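Local coordinates for protein iota-carrageenase (Alteromonas sp., PDB 1H80) that hydrolyses the beta-1,4 linkages of iota-carrageenan, a sulfated galactan of red algal cell walls, from within the chain and with inversion of anomeric configuration, at residues D37-Q43 with Y65-Q71; N21-V25 with L59-Y65; F113-N118 with I145-T149; R98-V104 with A133-D139. One frame throughout, in Å; residues are numbered along the deposited sequence.

All four contacts lie toward the N-terminal end of a right-handed parallel beta-helix, the fold of this glycoside hydrolase family 82 enzyme. Contacts 1 and 2 have centres 12 Å apart, share Y65 and strand 64-71, and interlace along the chain; their helices 24-28 and 39-50 lie at the end of the solenoid. Contacts 3 and 4, centres 16 Å apart, also interlace, and strands 132-141 and 143-151 follow each other. Strands 64-71 and 97-102 are neighbours, carrying contact 1 into contact 4, while F113 of contact 3 meets F100 and F135 of contact 4 inside the coil. The helices, probably a cap on the first coils, and the coils themselves are thus joined through touching side chains.

Contact 1: residues D37-Q43 with Y65-Q71; sequences DDSNALQ and YHFLGIQ. With CA (calcium ion), chain D.
A calcium-bound carboxylate, that of D38, at one end and the amide of Q43 at the other fasten the start of helix 39-50 to H66 and Q71 of strand 64-71. D38 and H66 exchange bonds: D38 N donates to H66 O (2.7 Å), and H66 N returns a bond to D38 OD2 on the anti lone pair of that oxygen (2.9 Å). The carboxylate meanwhile grips the calcium ion with both oxygens, D38 OD1 and OD2 each at 2.4 Å, so metal and strand together fix its rotation. N31, D34 and S36 complete the protein ligands, and a metal-bound water also reaches H66 ND1. At the other end the Q43 amide pairs with the backbone of Q71: Q43 OE1 accepts from Q71 N (2.8 Å) and Q43 NE2 donates to Q71 O (2.9 Å), each bond in the carbonyl plane and on a lone pair. The bend at chi2 (65°) turns this amide back to the strand. Between the two ends, S39 OG takes a weak bond from L68 N and donates to D37 OD1 (2.6 Å), which accepts on its syn lone pair; S39 N meets the same oxygen from above the carboxylate plane, closing an Asx turn.

Apolar contacts lie beneath. L42 CD2 sits over the centre of the F67 ring, 3.6 Å from the centroid, a CH-pi contact, and also touches I70 CG1 (3.8 Å).

Helix segment 39-43 crosses strand 65-67 at 79°. Behind this layer, L42, F67 and I70 all rest on F100 of strand 97-102, and L42 also meets L58 of strand 56-60, while F67 reaches I86 of strand 85-88.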
# COMPACT_ATOMS: atom_id res chain seq x y z
N ASP A 37 18.95 4.26 -20.74
CA ASP A 37 17.81 3.35 -20.61
C ASP A 37 18.15 1.90 -20.94
O ASP A 37 18.78 1.61 -21.96
CB ASP A 37 16.67 3.86 -21.51
CG ASP A 37 15.43 3.01 -21.44
OD1 ASP A 37 15.08 2.52 -20.34
OD2 ASP A 37 14.77 2.84 -22.49
N ASP A 38 17.72 0.99 -20.07
CA ASP A 38 17.98 -0.43 -20.25
C ASP A 38 16.68 -1.22 -20.44
O ASP A 38 16.69 -2.45 -20.43
CB ASP A 38 18.72 -0.96 -19.02
CG ASP A 38 20.01 -0.23 -18.78
OD1 ASP A 38 20.92 -0.36 -19.62
OD2 ASP A 38 20.12 0.49 -17.76
N SER A 39 15.59 -0.50 -20.64
CA SER A 39 14.28 -1.13 -20.80
C SER A 39 14.17 -2.13 -21.94
O SER A 39 13.62 -3.22 -21.76
CB SER A 39 13.20 -0.05 -20.98
OG SER A 39 13.14 0.79 -19.84
N ASN A 40 14.67 -1.77 -23.12
CA ASN A 40 14.58 -2.68 -24.25
C ASN A 40 15.34 -3.98 -23.99
O ASN A 40 14.86 -5.06 -24.33
CB ASN A 40 15.11 -2.02 -25.53
CG ASN A 40 15.06 -2.94 -26.73
OD1 ASN A 40 16.09 -3.43 -27.19
ND2 ASN A 40 13.85 -3.20 -27.23
N ALA A 41 16.52 -3.87 -23.38
CA ALA A 41 17.32 -5.05 -23.07
C ALA A 41 16.52 -5.97 -22.17
O ALA A 41 16.43 -7.18 -22.41
CB ALA A 41 18.62 -4.64 -22.39
N LEU A 42 15.93 -5.41 -21.12
CA LEU A 42 15.14 -6.20 -20.19
C LEU A 42 13.91 -6.79 -20.86
O LEU A 42 13.57 -7.95 -20.64
CB LEU A 42 14.74 -5.36 -18.98
CG LEU A 42 13.86 -6.07 -17.94
CD1 LEU A 42 14.52 -7.38 -17.49
CD2 LEU A 42 13.63 -5.15 -16.75
N GLN A 43 13.23 -6.00 -21.70
CA GLN A 43 12.05 -6.51 -22.36
C GLN A 43 12.40 -7.65 -23.30
O GLN A 43 11.67 -8.64 -23.38
CB GLN A 43 11.33 -5.40 -23.13
CG GLN A 43 9.94 -5.81 -23.59
CD GLN A 43 9.01 -6.07 -22.43
OE1 GLN A 43 8.69 -5.16 -21.66
NE2 GLN A 43 8.57 -7.32 -22.28
N TYR A 65 20.70 0.28 -13.31
CA TYR A 65 19.88 0.17 -14.50
C TYR A 65 18.71 1.13 -14.48
O TYR A 65 18.19 1.48 -13.43
CB TYR A 65 19.32 -1.24 -14.61
CG TYR A 65 20.40 -2.28 -14.59
CD1 TYR A 65 21.06 -2.65 -15.76
CD2 TYR A 65 20.81 -2.87 -13.39
CE1 TYR A 65 22.10 -3.57 -15.74
CE2 TYR A 65 21.84 -3.79 -13.36
CZ TYR A 65 22.48 -4.13 -14.54
OH TYR A 65 23.51 -5.03 -14.52
N HIS A 66 18.32 1.55 -15.68
CA HIS A 66 17.19 2.44 -15.85
C HIS A 66 16.11 1.69 -16.61
O HIS A 66 16.32 1.27 -17.75
CB HIS A 66 17.62 3.70 -16.61
CG HIS A 66 18.49 4.61 -15.81
ND1 HIS A 66 19.82 4.35 -15.56
CD2 HIS A 66 18.21 5.76 -15.16
CE1 HIS A 66 20.32 5.30 -14.79
NE2 HIS A 66 19.37 6.17 -14.53
N PHE A 67 14.97 1.50 -15.96
CA PHE A 67 13.85 0.79 -16.56
C PHE A 67 12.57 1.60 -16.42
O PHE A 67 12.45 2.43 -15.52
CB PHE A 67 13.57 -0.55 -15.86
CG PHE A 67 14.73 -1.49 -15.81
CD1 PHE A 67 15.41 -1.85 -16.97
CD2 PHE A 67 15.11 -2.08 -14.61
CE1 PHE A 67 16.45 -2.78 -16.93
CE2 PHE A 67 16.14 -3.02 -14.56
CZ PHE A 67 16.80 -3.37 -15.72
N LEU A 68 11.62 1.33 -17.30
CA LEU A 68 10.31 1.96 -17.24
C LEU A 68 9.35 1.26 -18.18
O LEU A 68 9.70 0.92 -19.31
CB LEU A 68 10.38 3.45 -17.59
CG LEU A 68 9.19 4.24 -17.02
CD1 LEU A 68 9.34 4.34 -15.51
CD2 LEU A 68 9.14 5.64 -17.63
N GLY A 69 8.14 1.01 -17.69
CA GLY A 69 7.11 0.37 -18.50
C GLY A 69 7.42 -1.03 -18.98
O GLY A 69 7.02 -1.41 -20.08
N ILE A 70 8.12 -1.80 -18.16
CA ILE A 70 8.47 -3.16 -18.52
C ILE A 70 7.24 -4.06 -18.41
O ILE A 70 6.51 -3.99 -17.43
CB ILE A 70 9.57 -3.71 -17.59
CG1 ILE A 70 10.78 -2.77 -17.60
CG2 ILE A 70 9.97 -5.12 -18.03
CD1 ILE A 70 11.43 -2.61 -18.96
N GLN A 71 7.03 -4.89 -19.42
CA GLN A 71 5.89 -5.80 -19.42
C GLN A 71 6.35 -7.20 -19.06
O GLN A 71 7.03 -7.86 -19.84
CB GLN A 71 5.23 -5.82 -20.80
CG GLN A 71 4.80 -4.46 -21.31
CD GLN A 71 3.76 -3.80 -20.42
OE1 GLN A 71 2.65 -4.31 -20.27
NE2 GLN A 71 4.12 -2.67 -19.83
CA CA D . 22.00 1.56 -18.77
O HOH W 1 8.84 -2.63 -22.61
O HOH W 2 22.17 2.50 -16.52
O HOH W 3 22.50 1.59 -21.05

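Contact 2: residues N21-V25 with L59-Y65; sequences NYDLV and LIPNGTY
Y22 O accepts from L59 N (2.8 Å) and L59 O accepts from L24 N (2.9 Å), two nearly straight bonds that set D23 beside L59 in a parallel beta bridge just where strand 20-23 gives way to helix 24-28.

The side chains gather around P61. D23 swings its carboxylate forward, CG anti to the backbone N (chi1 180°), which lays D23 OD1 3.6 Å from P61 CG; OD2 approaches L59 CD2. The same OD1 accepts a weak bond from V25 N and a further one from D26 N, placing D23 at the N-cap position of the short, weakly bonded helix. With D23 replaced by alanine, the first amides of the helix would probably lose their cap and a gap would open beside the P61 ring. V25 presses on P61 from the helix side: its CG2 branch comes within 3.5 Å of P61 CG, tighter than usual van der Waals contact. This methyl also lies at the edge of the Y65 ring, near its plane, 3.4 Å from Y65 OH. The hydroxyl donates to P61 O (2.6 Å), coming from above the carbonyl plane, and so ties the ring back across the turn at N62 and G63. L24 points into the interior, where L24 CD2 lies alongside I60 CG1 at 4.1 Å and close to Y65 CE1.

Strand 20-23 thus edges strand 56-60, which is paired in turn with strand 76-80. L24 also packs on helix 39-50 and on A30, while the ring of Y22 meets F28 edge-to-face.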
# COMPACT_ATOMS: atom_id res chain seq x y z
N ASN A 21 18.73 -19.99 -18.40
CA ASN A 21 19.23 -19.09 -17.36
C ASN A 21 20.01 -18.05 -18.15
O ASN A 21 21.06 -18.36 -18.74
CB ASN A 21 20.18 -19.80 -16.38
CG ASN A 21 19.46 -20.50 -15.23
OD1 ASN A 21 20.09 -20.88 -14.24
ND2 ASN A 21 18.15 -20.68 -15.36
N TYR A 22 19.50 -16.82 -18.20
CA TYR A 22 20.17 -15.74 -18.93
C TYR A 22 20.64 -14.64 -18.00
O TYR A 22 20.17 -14.51 -16.88
CB TYR A 22 19.22 -15.11 -19.96
CG TYR A 22 18.79 -15.99 -21.10
CD1 TYR A 22 19.69 -16.87 -21.72
CD2 TYR A 22 17.50 -15.90 -21.61
CE1 TYR A 22 19.30 -17.63 -22.82
CE2 TYR A 22 17.10 -16.65 -22.71
CZ TYR A 22 18.00 -17.51 -23.31
OH TYR A 22 17.61 -18.24 -24.41
N ASP A 23 21.59 -13.84 -18.49
CA ASP A 23 22.13 -12.71 -17.75
C ASP A 23 21.75 -11.48 -18.57
O ASP A 23 21.98 -11.43 -19.78
CB ASP A 23 23.65 -12.84 -17.63
CG ASP A 23 24.28 -11.69 -16.86
OD1 ASP A 23 24.27 -10.55 -17.37
OD2 ASP A 23 24.79 -11.94 -15.74
N LEU A 24 21.14 -10.50 -17.92
CA LEU A 24 20.68 -9.30 -18.61
C LEU A 24 21.78 -8.57 -19.38
O LEU A 24 21.55 -8.09 -20.49
CB LEU A 24 20.05 -8.33 -17.61
CG LEU A 24 19.52 -7.04 -18.24
CD1 LEU A 24 18.40 -7.36 -19.22
CD2 LEU A 24 19.03 -6.11 -17.15
N VAL A 25 22.96 -8.50 -18.79
CA VAL A 25 24.07 -7.81 -19.43
C VAL A 25 24.78 -8.65 -20.48
O VAL A 25 24.92 -8.23 -21.63
CB VAL A 25 25.11 -7.35 -18.38
CG1 VAL A 25 26.33 -6.76 -19.08
CG2 VAL A 25 24.48 -6.31 -17.46
N LEU A 59 19.04 -13.17 -14.66
CA LEU A 59 19.82 -12.56 -13.61
C LEU A 59 20.12 -11.13 -13.99
O LEU A 59 20.58 -10.87 -15.10
CB LEU A 59 21.15 -13.30 -13.40
CG LEU A 59 22.04 -12.72 -12.30
CD1 LEU A 59 21.37 -12.91 -10.94
CD2 LEU A 59 23.39 -13.40 -12.32
N ILE A 60 19.83 -10.20 -13.09
CA ILE A 60 20.16 -8.79 -13.31
C ILE A 60 21.38 -8.63 -12.41
O ILE A 60 21.26 -8.57 -11.19
CB ILE A 60 19.03 -7.85 -12.85
CG1 ILE A 60 17.80 -8.08 -13.73
CG2 ILE A 60 19.49 -6.40 -12.95
CD1 ILE A 60 16.65 -7.13 -13.43
N PRO A 61 22.57 -8.58 -13.01
CA PRO A 61 23.83 -8.44 -12.29
C PRO A 61 24.09 -7.06 -11.71
O PRO A 61 23.50 -6.08 -12.14
CB PRO A 61 24.87 -8.84 -13.33
CG PRO A 61 24.29 -8.25 -14.57
CD PRO A 61 22.81 -8.59 -14.47
N ASN A 62 25.00 -7.01 -10.74
CA ASN A 62 25.33 -5.75 -10.10
C ASN A 62 25.59 -4.62 -11.09
O ASN A 62 26.29 -4.80 -12.09
CB ASN A 62 26.53 -5.93 -9.17
CG ASN A 62 26.17 -6.72 -7.94
OD1 ASN A 62 25.06 -6.59 -7.42
ND2 ASN A 62 27.10 -7.52 -7.44
N GLY A 63 25.00 -3.48 -10.79
CA GLY A 63 25.13 -2.31 -11.64
C GLY A 63 23.92 -1.43 -11.44
O GLY A 63 23.04 -1.74 -10.62
N THR A 64 23.87 -0.32 -12.17
CA THR A 64 22.75 0.60 -12.08
C THR A 64 22.00 0.55 -13.39
O THR A 64 22.57 0.76 -14.46
CB THR A 64 23.24 2.03 -11.80
OG1 THR A 64 23.88 2.07 -10.52
CG2 THR A 64 22.06 3.00 -11.80
N TYR A 65 20.70 0.28 -13.31
CA TYR A 65 19.88 0.17 -14.50
C TYR A 65 18.71 1.13 -14.48
O TYR A 65 18.19 1.48 -13.43
CB TYR A 65 19.32 -1.24 -14.61
CG TYR A 65 20.40 -2.28 -14.59
CD1 TYR A 65 21.06 -2.65 -15.76
CD2 TYR A 65 20.81 -2.87 -13.39
CE1 TYR A 65 22.10 -3.57 -15.74
CE2 TYR A 65 21.84 -3.79 -13.36
CZ TYR A 65 22.48 -4.13 -14.54
OH TYR A 65 23.51 -5.03 -14.52

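Contact 3: residues F113-N118 with I145-T149; sequences FQGLGN and ISNFT. With CA (calcium ion), chain C; GOL (glycerol), chain J.
Neighbouring coils of the parallel beta-helix meet where strand 111-115 lies beside strand 143-151, and an asparagine closes the turn that follows. S146 N donates to F113 O (2.9 Å) and G115 N to S146 O (3.0 Å), with F113 opposite I145 and Q114 opposite S146. On the Q114 face, the S146 hydroxyl is bonded to E180 of strand 177-185, which pairs with strand 143-151.

N147 then leaves the regular pattern with positive phi (59°). Its side chain, turned away from its own amide nitrogen (chi1 -153°), reaches across to the turn, and N147 ND2 donates to both G115 O and G117 O (2.8 Å each). Both acceptors lie close to the amide plane of N147, whereas the donor stands above each carbonyl plane; two bonds from one nitrogen therefore hold the amide flat and pin residues 115-117. The N147 side chain thereby continues the link between the two coils of the parallel beta-helix past the end of strand 111-115. G115 lies tight against N147 O, a buried oxygen with no polar partner in the model.

The other amide atom, N147 OD1, accepts from O2 of a glycerol (3.1 Å), probably a crystallisation additive. Beyond the turn, N118 OD1 binds a calcium ion at 2.3 Å, together with S82, G119 and four waters. One of those waters donates to N118 O (3.1 Å).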
# COMPACT_ATOMS: atom_id res chain seq x y z
N PHE A 113 10.07 -12.18 -9.04
CA PHE A 113 11.04 -11.09 -9.13
C PHE A 113 11.57 -11.05 -7.70
O PHE A 113 10.87 -10.62 -6.78
CB PHE A 113 10.32 -9.79 -9.48
CG PHE A 113 11.24 -8.69 -9.94
CD1 PHE A 113 12.18 -8.15 -9.07
CD2 PHE A 113 11.16 -8.20 -11.23
CE1 PHE A 113 13.03 -7.12 -9.50
CE2 PHE A 113 12.00 -7.18 -11.67
CZ PHE A 113 12.93 -6.64 -10.80
N GLN A 114 12.80 -11.51 -7.52
CA GLN A 114 13.35 -11.57 -6.18
C GLN A 114 14.80 -11.14 -6.07
O GLN A 114 15.64 -11.49 -6.90
CB GLN A 114 13.20 -13.00 -5.66
CG GLN A 114 13.59 -13.21 -4.21
CD GLN A 114 13.18 -14.58 -3.71
OE1 GLN A 114 12.04 -15.00 -3.89
NE2 GLN A 114 14.10 -15.28 -3.06
N GLY A 115 15.10 -10.38 -5.02
CA GLY A 115 16.46 -9.93 -4.81
C GLY A 115 17.24 -11.02 -4.10
O GLY A 115 16.72 -11.72 -3.22
N LEU A 116 18.49 -11.18 -4.49
CA LEU A 116 19.37 -12.16 -3.86
C LEU A 116 19.97 -11.52 -2.62
O LEU A 116 19.99 -10.29 -2.49
CB LEU A 116 20.50 -12.54 -4.82
CG LEU A 116 20.08 -13.31 -6.07
CD1 LEU A 116 21.20 -13.27 -7.10
CD2 LEU A 116 19.74 -14.74 -5.68
N GLY A 117 20.46 -12.35 -1.71
CA GLY A 117 21.09 -11.84 -0.51
C GLY A 117 20.24 -10.91 0.33
O GLY A 117 19.08 -11.22 0.61
N ASN A 118 20.81 -9.78 0.74
CA ASN A 118 20.06 -8.83 1.56
C ASN A 118 19.21 -7.87 0.75
O ASN A 118 18.70 -6.88 1.28
CB ASN A 118 21.00 -8.05 2.50
CG ASN A 118 22.04 -7.24 1.76
OD1 ASN A 118 21.82 -6.80 0.64
ND2 ASN A 118 23.18 -7.01 2.41
N ILE A 145 7.04 -11.62 -5.37
CA ILE A 145 7.81 -10.39 -5.50
C ILE A 145 8.46 -10.25 -4.13
O ILE A 145 7.77 -10.21 -3.11
CB ILE A 145 6.89 -9.21 -5.82
CG1 ILE A 145 6.30 -9.41 -7.22
CG2 ILE A 145 7.67 -7.89 -5.76
CD1 ILE A 145 5.23 -8.40 -7.61
N SER A 146 9.79 -10.16 -4.11
CA SER A 146 10.50 -10.19 -2.84
C SER A 146 11.86 -9.54 -2.73
O SER A 146 12.58 -9.44 -3.71
CB SER A 146 10.69 -11.68 -2.49
OG SER A 146 11.57 -11.93 -1.41
N ASN A 147 12.18 -9.09 -1.52
CA ASN A 147 13.50 -8.58 -1.18
C ASN A 147 14.21 -7.39 -1.83
O ASN A 147 15.19 -7.56 -2.57
CB ASN A 147 14.43 -9.78 -1.26
CG ASN A 147 15.64 -9.65 -0.37
OD1 ASN A 147 15.64 -8.90 0.60
ND2 ASN A 147 16.67 -10.43 -0.68
N PHE A 148 13.74 -6.19 -1.51
CA PHE A 148 14.39 -5.00 -2.00
C PHE A 148 13.93 -3.81 -1.19
O PHE A 148 12.97 -3.89 -0.43
CB PHE A 148 14.14 -4.80 -3.50
CG PHE A 148 12.69 -4.79 -3.89
CD1 PHE A 148 11.98 -3.59 -3.91
CD2 PHE A 148 12.05 -5.96 -4.28
CE1 PHE A 148 10.64 -3.57 -4.33
CE2 PHE A 148 10.72 -5.95 -4.70
CZ PHE A 148 10.01 -4.75 -4.72
N THR A 149 14.69 -2.73 -1.31
CA THR A 149 14.41 -1.50 -0.60
C THR A 149 14.05 -0.47 -1.65
O THR A 149 14.62 -0.45 -2.74
CB THR A 149 15.64 -1.02 0.18
OG1 THR A 149 15.97 -1.98 1.20
CG2 THR A 149 15.37 0.33 0.83
CA CA C . 22.07 -5.23 -0.96
C1 GOL J . 15.32 -5.05 1.43
O1 GOL J . 16.17 -5.92 0.67
C2 GOL J . 15.06 -5.55 2.89
O2 GOL J . 15.45 -6.94 2.99
C3 GOL J . 13.55 -5.40 3.28
O3 GOL J . 13.07 -6.56 3.98
O HOH W 4 17.65 -3.84 -0.03
O HOH W 5 20.28 -4.34 0.60
O HOH W 6 24.40 -4.99 -0.95
O HOH W 7 21.57 -2.98 -1.74
O HOH W 8 22.81 -3.75 1.00

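Contact 4: residues R98-V104 with A133-D139; sequences RLFEVGV and AVFKLGD
F100 and F135 touch inside the coil, where F100 CD2 lies over one face of the F135 ring, toward its rim, 3.5 Å from F135 CZ. The ring planes are inclined at 43°. V102 CG2 lies in the plane of the F135 ring at its edge, 3.9 Å from F135 CD2, and next along the row V102 CB packs on L137 CD2 (3.7 Å), these two side chains pointing the same way. An alanine in place of F135 is likely to open a gap between F100 and V102 and leave the F113 ring without its edge-to-face partner.

On the other face of the ladder, K136 runs out fully extended along R98, which is modelled in two conformers. In the one described, K136 CD lies over one face of the guanidinium, 3.5 Å from R98 NE; the approach of K136 NZ to R98 NH2, two like charges, is doubtful. In this conformer R98 NH1 also meets E101 OE2 (2.7 Å), a salt bridge whose hydrogen bond is weak, and E101 OE1 is held by Q71. K136 also touches D163 of strand 160-167, and V104 CG2 packs on K136 CG.

The backbone positions both rows: F100 O accepts from K136 N, V102 N donates to K136 O (2.9 Å), and D139 N reaches G103 O (2.7 Å). At the end of this segment D139 forms salt bridges with R109 and R167. Such in-register parallel strands on successive coils, with corners at L99 and V134, are characteristic of a parallel beta-helix, in which aligned like side chains, here phenylalanine above phenylalanine, are common.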
# COMPACT_ATOMS: atom_id res chain seq x y z
N ARG A 98 5.17 3.23 -14.26
CA ARG A 98 5.53 2.12 -13.39
C ARG A 98 6.80 1.52 -13.96
O ARG A 98 7.00 1.53 -15.18
CB ARG A 98 4.43 1.05 -13.37
CG ARG A 98 3.03 1.57 -13.08
CD ARG A 98 2.28 1.83 -14.37
NE ARG A 98 0.96 2.39 -14.13
CZ ARG A 98 0.04 2.55 -15.08
NH1 ARG A 98 0.30 2.20 -16.33
NH2 ARG A 98 -1.14 3.08 -14.77
N LEU A 99 7.66 1.01 -13.10
CA LEU A 99 8.89 0.39 -13.57
C LEU A 99 8.49 -0.93 -14.22
O LEU A 99 8.92 -1.24 -15.33
CB LEU A 99 9.85 0.11 -12.41
CG LEU A 99 10.57 1.28 -11.73
CD1 LEU A 99 11.39 0.74 -10.58
CD2 LEU A 99 11.46 1.99 -12.73
N PHE A 100 7.64 -1.67 -13.52
CA PHE A 100 7.21 -2.98 -13.99
C PHE A 100 5.70 -3.18 -13.95
O PHE A 100 5.04 -2.83 -12.98
CB PHE A 100 7.83 -4.07 -13.11
CG PHE A 100 9.29 -3.84 -12.81
CD1 PHE A 100 10.23 -3.85 -13.83
CD2 PHE A 100 9.71 -3.59 -11.51
CE1 PHE A 100 11.58 -3.63 -13.56
CE2 PHE A 100 11.06 -3.37 -11.22
CZ PHE A 100 11.99 -3.39 -12.25
N GLU A 101 5.16 -3.75 -15.02
CA GLU A 101 3.74 -4.04 -15.09
C GLU A 101 3.62 -5.55 -15.23
O GLU A 101 4.32 -6.16 -16.04
CB GLU A 101 3.09 -3.31 -16.26
CG GLU A 101 3.22 -1.80 -16.14
CD GLU A 101 2.36 -1.04 -17.14
OE1 GLU A 101 2.47 -1.32 -18.35
OE2 GLU A 101 1.58 -0.17 -16.71
N VAL A 102 2.74 -6.15 -14.44
CA VAL A 102 2.57 -7.59 -14.47
C VAL A 102 1.11 -7.97 -14.65
O VAL A 102 0.33 -7.95 -13.70
CB VAL A 102 3.09 -8.23 -13.17
CG1 VAL A 102 3.22 -9.74 -13.34
CG2 VAL A 102 4.42 -7.61 -12.78
N GLY A 103 0.74 -8.31 -15.88
CA GLY A 103 -0.63 -8.71 -16.15
C GLY A 103 -1.55 -7.54 -16.42
O GLY A 103 -2.77 -7.70 -16.41
N VAL A 104 -0.98 -6.37 -16.67
CA VAL A 104 -1.80 -5.19 -16.94
C VAL A 104 -2.35 -5.24 -18.36
O VAL A 104 -3.54 -5.03 -18.57
CB VAL A 104 -0.99 -3.90 -16.75
CG1 VAL A 104 -1.84 -2.69 -17.15
CG2 VAL A 104 -0.56 -3.77 -15.29
N ALA A 133 5.30 4.15 -9.66
CA ALA A 133 4.97 2.97 -8.88
C ALA A 133 6.04 1.97 -9.31
O ALA A 133 6.54 2.05 -10.43
CB ALA A 133 3.59 2.45 -9.22
N VAL A 134 6.41 1.05 -8.43
CA VAL A 134 7.42 0.06 -8.79
C VAL A 134 6.77 -1.07 -9.58
O VAL A 134 7.24 -1.45 -10.65
CB VAL A 134 8.11 -0.51 -7.53
CG1 VAL A 134 9.15 -1.53 -7.93
CG2 VAL A 134 8.75 0.63 -6.75
N PHE A 135 5.67 -1.61 -9.04
CA PHE A 135 4.93 -2.68 -9.70
C PHE A 135 3.45 -2.37 -9.78
O PHE A 135 2.87 -1.86 -8.83
CB PHE A 135 5.02 -4.01 -8.93
CG PHE A 135 6.32 -4.74 -9.09
CD1 PHE A 135 7.38 -4.51 -8.23
CD2 PHE A 135 6.47 -5.69 -10.10
CE1 PHE A 135 8.57 -5.22 -8.36
CE2 PHE A 135 7.66 -6.40 -10.25
CZ PHE A 135 8.71 -6.16 -9.37
N LYS A 136 2.85 -2.67 -10.93
CA LYS A 136 1.41 -2.54 -11.07
C LYS A 136 1.02 -3.95 -11.48
O LYS A 136 1.46 -4.45 -12.52
CB LYS A 136 1.01 -1.55 -12.16
CG LYS A 136 -0.51 -1.45 -12.27
CD LYS A 136 -0.97 -0.36 -13.22
CE LYS A 136 -2.49 -0.31 -13.27
NZ LYS A 136 -2.99 0.78 -14.15
N LEU A 137 0.22 -4.60 -10.65
CA LEU A 137 -0.20 -5.97 -10.92
C LEU A 137 -1.62 -6.00 -11.45
O LEU A 137 -2.47 -5.22 -11.04
CB LEU A 137 -0.13 -6.80 -9.63
CG LEU A 137 1.17 -6.70 -8.84
CD1 LEU A 137 1.07 -7.58 -7.60
CD2 LEU A 137 2.36 -7.12 -9.70
N GLY A 138 -1.85 -6.92 -12.39
CA GLY A 138 -3.17 -7.08 -12.97
C GLY A 138 -3.53 -8.56 -13.03
O GLY A 138 -3.65 -9.22 -11.99
N ASP A 139 -3.68 -9.08 -14.24
CA ASP A 139 -4.04 -10.47 -14.44
C ASP A 139 -2.80 -11.36 -14.32
O ASP A 139 -2.24 -11.81 -15.33
CB ASP A 139 -4.68 -10.67 -15.81
CG ASP A 139 -5.36 -12.02 -15.95
OD1 ASP A 139 -5.10 -12.92 -15.12
OD2 ASP A 139 -6.14 -12.18 -16.91